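Local coordinates for GTP-binding protein (Thermus thermophilus, PDB 2DBY) that binds GDP in its nucleotide pocket and probably acts as a magnesium-dependent ATPase that associates with the ribosome and its 50S subunit, at residues A[260-264]-A[265-269]; A[187-190]-A[191-195]; A[129-132]-A[133-137]. All coordinates share one frame; numbering follows the deposited sequence.

Interaction 1 (A[260-264]-A[265-269]); sequences LLAAY and GLQES
A Schellman motif ends helix 254-263, with Gly265, at positive phi (73°), as its C-prime residue. Leu266 N donates back to Leu261 O at 3.1 Å, nearly straight at 163°, while Gly265 N reaches Ala262 O at 2.9 Å from well above the carbonyl plane. Leu261 O is gripped twice: Tyr264 N and Leu266 N reach it from opposite faces of the carbonyl plane. Next to this turn the side chains of Leu261 and Leu266 run at a slant to each other, Leu261 CD2 lying 3.6 Å from Leu266 CB; the second branch, CD1, packs 3.7 Å from Ser269 N. Leu266 CG sits beside its own backbone N (chi1 -59°), which sets CD1 alongside the Tyr264 ring, 3.6 Å from Tyr264 CD1. An alanine in place of Leu261 would keep the backbone bonds but is likely to open a gap beside Leu266 and Ser269. A water donates to Ala262 O and accepts from Gln267 NE2. Beyond the turn, Ser269 OG caps Gln272 N at the start of helix 270-281, and Glu268 forms a salt bridge with Arg276 of that helix. Leu261 packs on Leu249 of helix 243-250, and Leu266 on the loop residues Leu215 and Pro216.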
loop_
_atom_site.group_PDB
_atom_site.type_symbol
_atom_site.label_atom_id
_atom_site.label_comp_id
_atom_site.label_asym_id
_atom_site.label_seq_id
_atom_site.Cartn_x
_atom_site.Cartn_y
_atom_site.Cartn_z
ATOM N N LEU A 260 18.268 -8.427 -18.018
ATOM C CA LEU A 260 19.186 -9.176 -17.154
ATOM C C LEU A 260 18.429 -9.989 -16.113
ATOM O O LEU A 260 18.888 -11.060 -15.697
ATOM C CB LEU A 260 20.204 -8.229 -16.495
ATOM C CG LEU A 260 21.147 -7.660 -17.577
ATOM C CD1 LEU A 260 22.101 -6.641 -16.978
ATOM C CD2 LEU A 260 21.947 -8.806 -18.250
ATOM N N LEU A 261 17.272 -9.491 -15.697
ATOM C CA LEU A 261 16.455 -10.221 -14.726
ATOM C C LEU A 261 15.918 -11.474 -15.395
ATOM O O LEU A 261 15.940 -12.562 -14.817
ATOM C CB LEU A 261 15.264 -9.390 -14.288
ATOM C CG LEU A 261 15.319 -8.787 -12.897
ATOM C CD1 LEU A 261 14.002 -8.113 -12.626
ATOM C CD2 LEU A 261 15.591 -9.876 -11.869
ATOM N N ALA A 262 15.425 -11.314 -16.617
ATOM C CA ALA A 262 14.861 -12.447 -17.341
ATOM C C ALA A 262 15.943 -13.483 -17.591
ATOM O O ALA A 262 15.661 -14.692 -17.620
ATOM C CB ALA A 262 14.247 -11.990 -18.663
ATOM N N ALA A 263 17.176 -13.026 -17.784
ATOM C CA ALA A 263 18.272 -13.971 -18.000
ATOM C C ALA A 263 18.457 -14.802 -16.738
ATOM O O ALA A 263 18.909 -15.945 -16.808
ATOM C CB ALA A 263 19.562 -13.245 -18.323
ATOM N N TYR A 264 18.099 -14.235 -15.586
ATOM C CA TYR A 264 18.260 -14.952 -14.323
ATOM C C TYR A 264 16.980 -15.711 -13.969
ATOM O O TYR A 264 16.828 -16.188 -12.845
ATOM C CB TYR A 264 18.614 -13.964 -13.204
ATOM C CG TYR A 264 19.141 -14.603 -11.927
ATOM C CD1 TYR A 264 18.791 -14.076 -10.690
ATOM C CD2 TYR A 264 19.996 -15.721 -11.953
ATOM C CE1 TYR A 264 19.263 -14.630 -9.506
ATOM C CE2 TYR A 264 20.485 -16.295 -10.760
ATOM C CZ TYR A 264 20.102 -15.737 -9.542
ATOM O OH TYR A 264 20.500 -16.281 -8.335
ATOM N N GLY A 265 16.058 -15.783 -14.926
ATOM C CA GLY A 265 14.808 -16.507 -14.721
ATOM C C GLY A 265 13.789 -15.836 -13.808
ATOM O O GLY A 265 12.888 -16.499 -13.295
ATOM N N LEU A 266 13.937 -14.529 -13.595
ATOM C CA LEU A 266 13.022 -13.763 -12.747
ATOM C C LEU A 266 12.267 -12.797 -13.660
ATOM O O LEU A 266 12.872 -12.160 -14.540
ATOM C CB LEU A 266 13.805 -12.998 -11.676
ATOM C CG LEU A 266 14.633 -13.908 -10.765
ATOM C CD1 LEU A 266 15.482 -13.039 -9.843
ATOM C CD2 LEU A 266 13.727 -14.837 -9.957
ATOM N N GLN A 267 10.960 -12.680 -13.438
ATOM C CA GLN A 267 10.117 -11.848 -14.299
ATOM C C GLN A 267 9.699 -10.456 -13.830
ATOM O O GLN A 267 9.204 -9.660 -14.640
ATOM C CB GLN A 267 8.850 -12.632 -14.653
ATOM C CG GLN A 267 9.098 -14.034 -15.229
ATOM C CD GLN A 267 10.110 -14.064 -16.377
ATOM O OE1 GLN A 267 10.163 -13.153 -17.217
ATOM N NE2 GLN A 267 10.906 -15.126 -16.422
ATOM N N GLU A 268 9.885 -10.151 -12.550
ATOM C CA GLU A 268 9.474 -8.850 -12.010
ATOM C C GLU A 268 10.460 -8.447 -10.919
ATOM O O GLU A 268 10.858 -9.295 -10.141
ATOM C CB GLU A 268 8.062 -9.007 -11.432
ATOM C CG GLU A 268 7.461 -7.772 -10.824
ATOM C CD GLU A 268 6.010 -7.997 -10.416
ATOM O OE1 GLU A 268 5.700 -9.122 -9.970
ATOM O OE2 GLU A 268 5.183 -7.059 -10.535
ATOM N N SER A 269 10.858 -7.179 -10.855
ATOM C CA SER A 269 11.811 -6.764 -9.820
ATOM C C SER A 269 11.200 -6.867 -8.446
ATOM O O SER A 269 9.978 -6.905 -8.296
ATOM C CB SER A 269 12.280 -5.320 -10.031
ATOM O OG SER A 269 11.220 -4.423 -9.791
HETATM O O HOH W 1 13.270 -15.809 -18.324
#

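Interaction 2 (A[187-190]-A[191-195]); sequences EAVA and RFLKE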
loop_
_atom_site.group_PDB
_atom_site.type_symbol
_atom_site.label_atom_id
_atom_site.label_comp_id
_atom_site.label_asym_id
_atom_site.label_seq_id
_atom_site.Cartn_x
_atom_site.Cartn_y
_atom_site.Cartn_z
ATOM N N GLU A 187 -18.950 -4.873 12.761
ATOM C CA GLU A 187 -19.299 -3.471 12.599
ATOM C C GLU A 187 -18.761 -2.629 13.751
ATOM O O GLU A 187 -18.248 -1.533 13.537
ATOM C CB GLU A 187 -20.819 -3.301 12.519
ATOM C CG GLU A 187 -21.251 -1.870 12.228
ATOM C CD GLU A 187 -22.764 -1.702 12.172
ATOM O OE1 GLU A 187 -23.414 -2.390 11.347
ATOM O OE2 GLU A 187 -23.298 -0.878 12.951
ATOM N N ALA A 188 -18.878 -3.133 14.974
ATOM C CA ALA A 188 -18.397 -2.371 16.132
ATOM C C ALA A 188 -16.883 -2.159 16.079
ATOM O O ALA A 188 -16.402 -1.056 16.328
ATOM C CB ALA A 188 -18.785 -3.068 17.430
ATOM N N VAL A 189 -16.136 -3.211 15.756
ATOM C CA VAL A 189 -14.681 -3.091 15.683
ATOM C C VAL A 189 -14.289 -2.106 14.569
ATOM O O VAL A 189 -13.381 -1.290 14.719
ATOM C CB VAL A 189 -14.045 -4.490 15.451
ATOM C CG1 VAL A 189 -12.555 -4.360 15.049
ATOM C CG2 VAL A 189 -14.185 -5.316 16.741
ATOM N N ALA A 190 -15.001 -2.157 13.454
ATOM C CA ALA A 190 -14.688 -1.241 12.369
ATOM C C ALA A 190 -14.891 0.218 12.792
ATOM O O ALA A 190 -14.080 1.082 12.457
ATOM C CB ALA A 190 -15.545 -1.562 11.159
ATOM N N ARG A 191 -15.974 0.499 13.519
ATOM C CA ARG A 191 -16.228 1.879 13.953
ATOM C C ARG A 191 -15.163 2.325 14.951
ATOM O O ARG A 191 -14.689 3.455 14.922
ATOM C CB ARG A 191 -17.606 1.998 14.611
ATOM C CG ARG A 191 -18.759 1.840 13.644
ATOM C CD ARG A 191 -20.081 1.987 14.382
ATOM N NE ARG A 191 -20.172 3.270 15.079
ATOM C CZ ARG A 191 -21.104 3.558 15.986
ATOM N NH1 ARG A 191 -22.015 2.654 16.303
ATOM N NH2 ARG A 191 -21.132 4.747 16.571
ATOM N N PHE A 192 -14.778 1.422 15.836
ATOM C CA PHE A 192 -13.766 1.774 16.809
ATOM C C PHE A 192 -12.417 2.089 16.135
ATOM O O PHE A 192 -11.771 3.096 16.449
ATOM C CB PHE A 192 -13.567 0.632 17.816
ATOM C CG PHE A 192 -12.439 0.886 18.773
ATOM C CD1 PHE A 192 -12.629 1.720 19.877
ATOM C CD2 PHE A 192 -11.165 0.386 18.517
ATOM C CE1 PHE A 192 -11.573 2.060 20.706
ATOM C CE2 PHE A 192 -10.097 0.719 19.340
ATOM C CZ PHE A 192 -10.301 1.563 20.441
ATOM N N LEU A 193 -11.992 1.231 15.206
ATOM C CA LEU A 193 -10.685 1.431 14.579
ATOM C C LEU A 193 -10.619 2.644 13.655
ATOM O O LEU A 193 -9.541 3.190 13.422
ATOM C CB LEU A 193 -10.252 0.155 13.834
ATOM C CG LEU A 193 -9.883 -1.045 14.726
ATOM C CD1 LEU A 193 -9.589 -2.276 13.876
ATOM C CD2 LEU A 193 -8.657 -0.667 15.582
ATOM N N LYS A 194 -11.768 3.072 13.146
ATOM C CA LYS A 194 -11.806 4.251 12.294
ATOM C C LYS A 194 -11.524 5.455 13.193
ATOM O O LYS A 194 -10.764 6.349 12.833
ATOM C CB LYS A 194 -13.183 4.405 11.645
ATOM C CG LYS A 194 -13.271 5.565 10.654
ATOM C CD LYS A 194 -14.698 5.726 10.121
ATOM C CE LYS A 194 -14.848 6.999 9.287
ATOM N NZ LYS A 194 -16.287 7.346 9.055
ATOM N N GLU A 195 -12.116 5.452 14.383
ATOM C CA GLU A 195 -11.921 6.543 15.330
ATOM C C GLU A 195 -10.564 6.480 16.029
ATOM O O GLU A 195 -9.942 7.518 16.277
ATOM C CB GLU A 195 -13.031 6.533 16.389
ATOM C CG GLU A 195 -12.761 7.462 17.564
ATOM C CD GLU A 195 -13.993 7.694 18.436
ATOM O OE1 GLU A 195 -15.050 8.062 17.875
ATOM O OE2 GLU A 195 -13.896 7.517 19.673
HETATM O O HOH W 2 -22.303 0.046 15.533
#
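Leu193 N donates to Val189 O at 2.9 Å, with an angle of 166° at the hydrogen. This is one rung of the alpha-helical i to i+4 ladder in helix 187-195, where Arg191 N to Glu187 O, Phe192 N to Ala188 O and Lys194 N to Ala190 O repeat the step. The Val189 and Leu193 side chains follow the same spacing: they run alongside each other in the same direction, with Val189 CG1 3.8 Å from Leu193 CD1. Leu193 CG also lies 3.5 Å from Val189 O, the acceptor of its own N-H. Loop residues extend this apolar strip, Phe183 touching Val189, and Leu198 and Ala201 touching Leu193. Phe192 turns another way, its CG anti to the backbone N (chi1 175°), and touches Leu143 and Leu150 of helix 124-156 and Leu170 of helix 161-175. Arg191 CG passes 3.4 Å from Glu187 O before the chain bends outward at chi3 (57°). Its NH2 bonds to Glu159 O. Glu187 and Arg191 are bridged by a water, which donates to Glu187 OE2 at 2.9 Å and accepts from Arg191 NH1 at 2.7 Å, at the edge and in the plane of the guanidinium.

Interaction 3 (A[129-132]-A[133-137]); sequences EVVE and TELLL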
loop_
_atom_site.group_PDB
_atom_site.type_symbol
_atom_site.label_atom_id
_atom_site.label_comp_id
_atom_site.label_asym_id
_atom_site.label_seq_id
_atom_site.Cartn_x
_atom_site.Cartn_y
_atom_site.Cartn_z
ATOM N N GLU A 129 9.137 -9.800 16.427
ATOM C CA GLU A 129 8.557 -9.698 17.767
ATOM C C GLU A 129 8.984 -8.433 18.515
ATOM O O GLU A 129 8.201 -7.877 19.288
ATOM C CB GLU A 129 8.907 -10.939 18.596
ATOM C CG GLU A 129 8.295 -10.898 19.993
ATOM C CD GLU A 129 8.646 -12.104 20.850
ATOM O OE1 GLU A 129 8.160 -12.164 22.005
ATOM O OE2 GLU A 129 9.401 -12.984 20.373
ATOM N N VAL A 130 10.221 -7.980 18.295
ATOM C CA VAL A 130 10.708 -6.769 18.954
ATOM C C VAL A 130 9.862 -5.577 18.539
ATOM O O VAL A 130 9.387 -4.820 19.381
ATOM C CB VAL A 130 12.206 -6.474 18.628
ATOM C CG1 VAL A 130 12.565 -5.038 19.059
ATOM C CG2 VAL A 130 13.102 -7.472 19.366
ATOM N N VAL A 131 9.665 -5.407 17.234
ATOM C CA VAL A 131 8.858 -4.287 16.783
ATOM C C VAL A 131 7.414 -4.437 17.226
ATOM O O VAL A 131 6.821 -3.496 17.745
ATOM C CB VAL A 131 8.907 -4.150 15.237
ATOM C CG1 VAL A 131 7.858 -3.131 14.755
ATOM C CG2 VAL A 131 10.311 -3.713 14.828
ATOM N N GLU A 132 6.867 -5.630 17.033
ATOM C CA GLU A 132 5.472 -5.897 17.362
ATOM C C GLU A 132 5.228 -5.650 18.844
ATOM O O GLU A 132 4.204 -5.091 19.219
ATOM C CB GLU A 132 5.121 -7.327 16.961
ATOM C CG GLU A 132 3.718 -7.809 17.306
ATOM C CD GLU A 132 2.597 -7.038 16.643
ATOM O OE1 GLU A 132 2.789 -6.484 15.534
ATOM O OE2 GLU A 132 1.492 -7.017 17.235
ATOM N N THR A 133 6.165 -6.059 19.689
ATOM C CA THR A 133 6.008 -5.832 21.132
ATOM C C THR A 133 5.871 -4.332 21.457
ATOM O O THR A 133 4.988 -3.939 22.223
ATOM C CB THR A 133 7.169 -6.494 21.879
ATOM O OG1 THR A 133 6.929 -7.913 21.862
ATOM C CG2 THR A 133 7.270 -6.000 23.330
ATOM N N GLU A 134 6.703 -3.482 20.852
ATOM C CA GLU A 134 6.588 -2.046 21.101
ATOM C C GLU A 134 5.237 -1.492 20.595
ATOM O O GLU A 134 4.618 -0.618 21.223
ATOM C CB GLU A 134 7.737 -1.280 20.422
ATOM C CG GLU A 134 9.151 -1.598 20.985
ATOM C CD GLU A 134 9.227 -1.545 22.511
ATOM O OE1 GLU A 134 9.306 -2.629 23.136
ATOM O OE2 GLU A 134 9.208 -0.430 23.082
ATOM N N LEU A 135 4.765 -1.987 19.453
ATOM C CA LEU A 135 3.475 -1.489 18.940
ATOM C C LEU A 135 2.315 -1.928 19.852
ATOM O O LEU A 135 1.357 -1.174 20.075
ATOM C CB LEU A 135 3.211 -2.003 17.520
ATOM C CG LEU A 135 4.282 -1.668 16.468
ATOM C CD1 LEU A 135 3.769 -2.103 15.092
ATOM C CD2 LEU A 135 4.556 -0.171 16.464
ATOM N N LEU A 136 2.423 -3.148 20.366
ATOM C CA LEU A 136 1.406 -3.688 21.259
ATOM C C LEU A 136 1.355 -2.871 22.540
ATOM O O LEU A 136 0.278 -2.537 22.998
ATOM C CB LEU A 136 1.708 -5.152 21.606
ATOM C CG LEU A 136 1.342 -6.212 20.577
ATOM C CD1 LEU A 136 2.092 -7.494 20.891
ATOM C CD2 LEU A 136 -0.171 -6.455 20.604
ATOM N N LEU A 137 2.517 -2.538 23.108
ATOM C CA LEU A 137 2.550 -1.768 24.343
ATOM C C LEU A 137 1.888 -0.415 24.146
ATOM O O LEU A 137 1.147 0.064 25.015
ATOM C CB LEU A 137 4.001 -1.594 24.826
ATOM C CG LEU A 137 4.617 -2.890 25.374
ATOM C CD1 LEU A 137 6.117 -2.675 25.632
ATOM C CD2 LEU A 137 3.921 -3.284 26.654
HETATM O O HOH W 3 10.416 -4.764 21.995
#
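Glu132 and Leu136, an i to i+4 pair on the long alpha-helix 124-156 of the OBG-type G domain, form the closely packed side of this contact; residues 133-137 open a predicted coiled coil. The Glu132 chain leaves with CG anti to the backbone N and then folds at chi2 (62°), which brings its carboxylate against the leucine: OE2 lies 3.4 Å from Leu136 CG, with both methyl branches close by. Leu136 CG is equally close to Glu132 O, the carbonyl that accepts Leu136 N at 2.9 Å. The other carboxylate oxygen, OE1, forms a salt bridge with Arg181, and Pro179 and Thr200 pack against the same side chain. On an adjoining face Val131 and Leu135 make a looser pair, Val131 CG1 standing 4.2 Å from Leu135 CG. They look inward: Val131 meets Phe93 of helix 91-98 and His105 of strand 102-108, while Leu135 meets Leu94 and Ile103 of the same two elements.

The side carrying Glu129, Val130 and Thr133 is more open. Glu129 is extended and exposed, meeting Thr133 side by side through CG, 3.8 Å from Thr133 OG1. Thr133 N bonds to Glu129 O at 2.8 Å. The rung from Glu134 N to Val130 O is weak at 3.3 Å; the same Val130 O also accepts from a water, which donates at 2.7 Å to Glu134 OE1 as well. Glu134 is nonetheless buried.

The buried carboxylate of Glu132 therefore has leucine carbons against one oxygen and an arginine at the other. Its charge is probably balanced chiefly by Arg181, which would link this helix to the loop carrying that arginine. In Glu134, by contrast, OE1 takes the water, and OE2 a hydrogen bond with His84 NE2 and a weak one from Gly82 N.

All three interactions are local, but their settings differ. Interaction 3 is the most buried, where helix 124-156 lies against helix 91-98 and strand 102-108, with the side chain of Val131 about 11 Å from GDP. Interaction 2, on the short helix 187-195, is partly buried and packs farther along the same long helix through Phe192. Both repeat regular helical bonds and add a glutamate-bound water. Interaction 1 instead terminates a helix: a six-residue and a four-residue turn bond, with a glycine at positive phi, take the place of the i to i+4 ladder. It lies on the opposite side of the chain's centre from interaction 2, and the side chain of Tyr264 is about 10 Å from GDP.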